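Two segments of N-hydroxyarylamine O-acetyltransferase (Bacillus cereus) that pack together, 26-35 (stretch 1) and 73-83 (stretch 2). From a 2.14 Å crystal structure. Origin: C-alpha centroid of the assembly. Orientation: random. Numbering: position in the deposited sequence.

Stretch 1 26-35: DLSNIMYAMA
Stretch 2 (73-83) ELNPTMYYFLK

The centre of this contact is the methyl end of Met78. Its CE lies 3.8 Å from SD of Met34, 4.1 Å from CG2 of Ile30 and 4.2 Å from CG of Met31. Three residues of stretch 1 thus meet one methyl group. The CA-to-CB bond of Met78 points toward stretch 1; chi1 is t, and the chain then folds with chi2 and chi3 both p. Methionine suits this place because its flexible, unbranched chain can bend to bring CE among several neighbours.

Met34 does the reverse. Its CA-to-CB bond points toward stretch 2, and the chain is fully extended, t at all three chi angles. Its CE reaches past Met78 to the preceding turn, 3.9 Å from CB of Leu74 and 3.7 Å from the backbone O of Leu74. Met34 has the largest area covered by the other stretch, 86 Å², followed by Met78 with 72 Å².

The CA-to-CB bond of Ile30 points toward stretch 2, with chi1 m and chi2 t. CG2 of Ile30 lies near CE of Met78, and CD1 of Ile30 lies 3.9 Å from CE2 of Phe81; CG2 is also 4.4 Å from that CE2. CD1 approaches the Phe81 ring obliquely. Phe81 has chi1 t and chi2 76°.

Leu27 and Leu82 extend the apolar layer. Both CA-to-CB bonds point sideways, but the side-chain ends come nearer, and CD2 of Leu27 lies 3.6 Å from CD2 of Leu82. Both leucines are m, t. The CA-to-CB bond of Met31 is also sideways, and its rotamer is m, t, p.

The frame is two helices, 27-35 and 73-83. They run roughly antiparallel, with 142° between their N-to-C directions and 12.6 Å between axes at closest approach. Leu27 is in register with Leu82 (CA to CA 9.0 Å), and Met31 with Met78 (CA to CA 8.8 Å). This spacing leaves room for long side chains between the backbones. The two stretches together bury 340 Å².

No hydrogen bond crosses the contact; packing of apolar side chains joins the stretches. Backbone polar groups bond along each helix, as from Met34 N to Ile30 O (2.8 Å) and from Leu82 N to Met78 O (2.8 Å). Pro76 has no amide hydrogen, and helix 73-83 is kinked where its N lacks a bond to the preceding turn.

At the polar edge, the CA-to-CB bond of Thr77 points toward stretch 1, but the closest approach of its side chain is 4.7 Å, from CB of Thr77 to CE of Met34. Its chi1 is m, and OG1 donates to Glu73 O at 2.6 Å, so the hydroxyl is satisfied within its own helix. The side-chain oxygens of Asp26 and Glu73 are hydrogen-bonded elsewhere in the structure. Ser28, Asn29, Tyr32 and Lys83 are out of reach of the opposing stretch.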

# COMPACT_ATOMS: atom_id res chain seq x y z
N ASP A 26 0.31 0.05 18.85
CA ASP A 26 -0.86 0.56 18.13
C ASP A 26 -0.76 0.40 16.60
O ASP A 26 -1.76 0.42 15.89
CB ASP A 26 -1.06 2.05 18.40
CG ASP A 26 -1.49 2.37 19.83
OD1 ASP A 26 -2.09 1.51 20.51
OD2 ASP A 26 -1.26 3.52 20.24
N LEU A 27 0.46 0.29 16.08
CA LEU A 27 0.69 0.38 14.65
C LEU A 27 -0.03 -0.72 13.87
O LEU A 27 -0.68 -0.46 12.84
CB LEU A 27 2.18 0.32 14.38
CG LEU A 27 2.90 1.53 14.96
CD1 LEU A 27 4.36 1.44 14.63
CD2 LEU A 27 2.30 2.82 14.43
N SER A 28 0.07 -1.93 14.38
CA SER A 28 -0.60 -3.07 13.79
C SER A 28 -2.10 -2.81 13.60
O SER A 28 -2.71 -3.20 12.60
CB SER A 28 -0.42 -4.29 14.68
OG SER A 28 -1.32 -4.22 15.78
N ASN A 29 -2.73 -2.18 14.58
CA ASN A 29 -4.16 -2.05 14.45
C ASN A 29 -4.51 -0.88 13.57
O ASN A 29 -5.52 -0.88 12.92
CB ASN A 29 -4.86 -1.93 15.81
CG ASN A 29 -6.38 -2.12 15.69
OD1 ASN A 29 -6.86 -3.22 15.39
ND2 ASN A 29 -7.13 -1.04 15.90
N ILE A 30 -3.64 0.11 13.52
CA ILE A 30 -3.85 1.20 12.59
C ILE A 30 -3.70 0.68 11.16
O ILE A 30 -4.47 1.06 10.28
CB ILE A 30 -2.84 2.31 12.84
CG1 ILE A 30 -3.12 2.95 14.20
CG2 ILE A 30 -2.92 3.38 11.77
CD1 ILE A 30 -2.08 3.93 14.61
N MET A 31 -2.72 -0.21 10.93
CA MET A 31 -2.47 -0.76 9.61
C MET A 31 -3.64 -1.58 9.16
O MET A 31 -4.02 -1.55 7.98
CB MET A 31 -1.19 -1.61 9.61
CG MET A 31 0.06 -0.77 9.72
SD MET A 31 1.56 -1.69 10.06
CE MET A 31 1.89 -2.39 8.44
N TYR A 32 -4.19 -2.34 10.09
CA TYR A 32 -5.34 -3.16 9.81
C TYR A 32 -6.52 -2.27 9.41
O TYR A 32 -7.17 -2.49 8.37
CB TYR A 32 -5.69 -4.01 11.04
CG TYR A 32 -6.91 -4.85 10.82
CD1 TYR A 32 -6.82 -6.13 10.31
CD2 TYR A 32 -8.16 -4.34 11.12
CE1 TYR A 32 -7.96 -6.89 10.10
CE2 TYR A 32 -9.28 -5.09 10.92
CZ TYR A 32 -9.19 -6.35 10.39
OH TYR A 32 -10.35 -7.04 10.18
N ALA A 33 -6.75 -1.23 10.21
CA ALA A 33 -7.80 -0.26 9.91
C ALA A 33 -7.55 0.40 8.55
O ALA A 33 -8.49 0.58 7.78
CB ALA A 33 -7.89 0.80 11.02
N MET A 34 -6.31 0.77 8.25
CA MET A 34 -6.02 1.36 6.95
C MET A 34 -6.38 0.40 5.83
O MET A 34 -6.92 0.82 4.83
CB MET A 34 -4.58 1.80 6.81
CG MET A 34 -4.34 2.53 5.51
SD MET A 34 -2.80 3.39 5.49
CE MET A 34 -2.72 4.00 3.82
N ALA A 35 -6.13 -0.90 6.01
CA ALA A 35 -6.42 -1.85 4.95
C ALA A 35 -7.89 -2.00 4.76
O ALA A 35 -8.33 -2.29 3.66
CB ALA A 35 -5.84 -3.20 5.23
N GLU A 73 1.58 6.41 -3.10
CA GLU A 73 0.64 7.28 -2.42
C GLU A 73 0.29 6.74 -1.02
O GLU A 73 0.25 7.50 -0.05
CB GLU A 73 -0.64 7.47 -3.26
CG GLU A 73 -0.41 8.11 -4.62
CD GLU A 73 -1.62 8.00 -5.56
OE1 GLU A 73 -2.17 9.04 -5.99
OE2 GLU A 73 -2.05 6.88 -5.87
N LEU A 74 0.03 5.44 -0.89
CA LEU A 74 -0.41 4.90 0.42
C LEU A 74 0.73 4.89 1.42
O LEU A 74 0.55 5.26 2.57
CB LEU A 74 -1.01 3.49 0.31
CG LEU A 74 -2.22 3.35 -0.63
CD1 LEU A 74 -2.86 1.95 -0.64
CD2 LEU A 74 -3.26 4.36 -0.27
N ASN A 75 1.93 4.50 1.00
CA ASN A 75 3.02 4.44 1.96
C ASN A 75 3.53 5.81 2.41
O ASN A 75 3.79 6.00 3.61
CB ASN A 75 4.15 3.53 1.45
CG ASN A 75 3.79 2.09 1.60
OD1 ASN A 75 3.16 1.71 2.57
ND2 ASN A 75 4.14 1.28 0.61
N PRO A 76 3.61 6.79 1.49
CA PRO A 76 3.92 8.13 1.99
C PRO A 76 2.81 8.70 2.88
O PRO A 76 3.10 9.40 3.84
CB PRO A 76 4.07 8.95 0.72
CG PRO A 76 4.57 7.93 -0.29
CD PRO A 76 3.76 6.70 0.03
N THR A 77 1.55 8.37 2.59
CA THR A 77 0.47 8.79 3.47
C THR A 77 0.73 8.32 4.90
O THR A 77 0.55 9.07 5.84
CB THR A 77 -0.91 8.23 3.02
OG1 THR A 77 -1.22 8.75 1.74
CG2 THR A 77 -2.02 8.64 3.98
N MET A 78 1.10 7.04 5.05
CA MET A 78 1.31 6.45 6.37
C MET A 78 2.57 7.06 6.98
O MET A 78 2.60 7.49 8.12
CB MET A 78 1.41 4.93 6.25
CG MET A 78 1.88 4.21 7.52
SD MET A 78 0.77 4.38 8.94
CE MET A 78 -0.52 3.24 8.51
N TYR A 79 3.60 7.15 6.17
CA TYR A 79 4.80 7.88 6.54
C TYR A 79 4.47 9.23 7.23
O TYR A 79 4.92 9.46 8.34
CB TYR A 79 5.64 8.11 5.29
CG TYR A 79 6.75 9.09 5.47
CD1 TYR A 79 7.86 8.77 6.22
CD2 TYR A 79 6.71 10.35 4.85
CE1 TYR A 79 8.89 9.66 6.38
CE2 TYR A 79 7.74 11.24 4.99
CZ TYR A 79 8.83 10.88 5.76
OH TYR A 79 9.87 11.74 5.94
N TYR A 80 3.70 10.11 6.57
CA TYR A 80 3.37 11.42 7.17
C TYR A 80 2.61 11.30 8.47
O TYR A 80 2.92 12.00 9.44
CB TYR A 80 2.57 12.33 6.21
CG TYR A 80 3.36 12.74 4.99
CD1 TYR A 80 4.51 13.50 5.10
CD2 TYR A 80 2.96 12.33 3.73
CE1 TYR A 80 5.22 13.84 3.98
CE2 TYR A 80 3.65 12.66 2.63
CZ TYR A 80 4.79 13.41 2.74
OH TYR A 80 5.48 13.75 1.61
N PHE A 81 1.66 10.38 8.53
CA PHE A 81 0.95 10.15 9.77
C PHE A 81 1.92 9.74 10.87
O PHE A 81 1.82 10.22 12.00
CB PHE A 81 -0.06 9.04 9.63
CG PHE A 81 -0.67 8.64 10.93
CD1 PHE A 81 -1.63 9.42 11.52
CD2 PHE A 81 -0.25 7.50 11.57
CE1 PHE A 81 -2.18 9.06 12.74
CE2 PHE A 81 -0.80 7.13 12.79
CZ PHE A 81 -1.77 7.91 13.36
N LEU A 82 2.85 8.83 10.52
CA LEU A 82 3.79 8.28 11.52
C LEU A 82 4.76 9.36 12.00
O LEU A 82 5.08 9.42 13.18
CB LEU A 82 4.56 7.07 10.95
CG LEU A 82 3.71 5.82 10.73
CD1 LEU A 82 4.50 4.69 10.11
CD2 LEU A 82 3.10 5.34 12.04
N LYS A 83 5.19 10.21 11.08
CA LYS A 83 6.08 11.33 11.37
C LYS A 83 5.45 12.32 12.35
O LYS A 83 6.08 12.70 13.34
CB LYS A 83 6.44 12.03 10.06
CG LYS A 83 7.72 12.82 10.04
CD LYS A 83 8.06 13.07 8.57
CE LYS A 83 9.00 14.25 8.33
NZ LYS A 83 8.63 14.95 7.03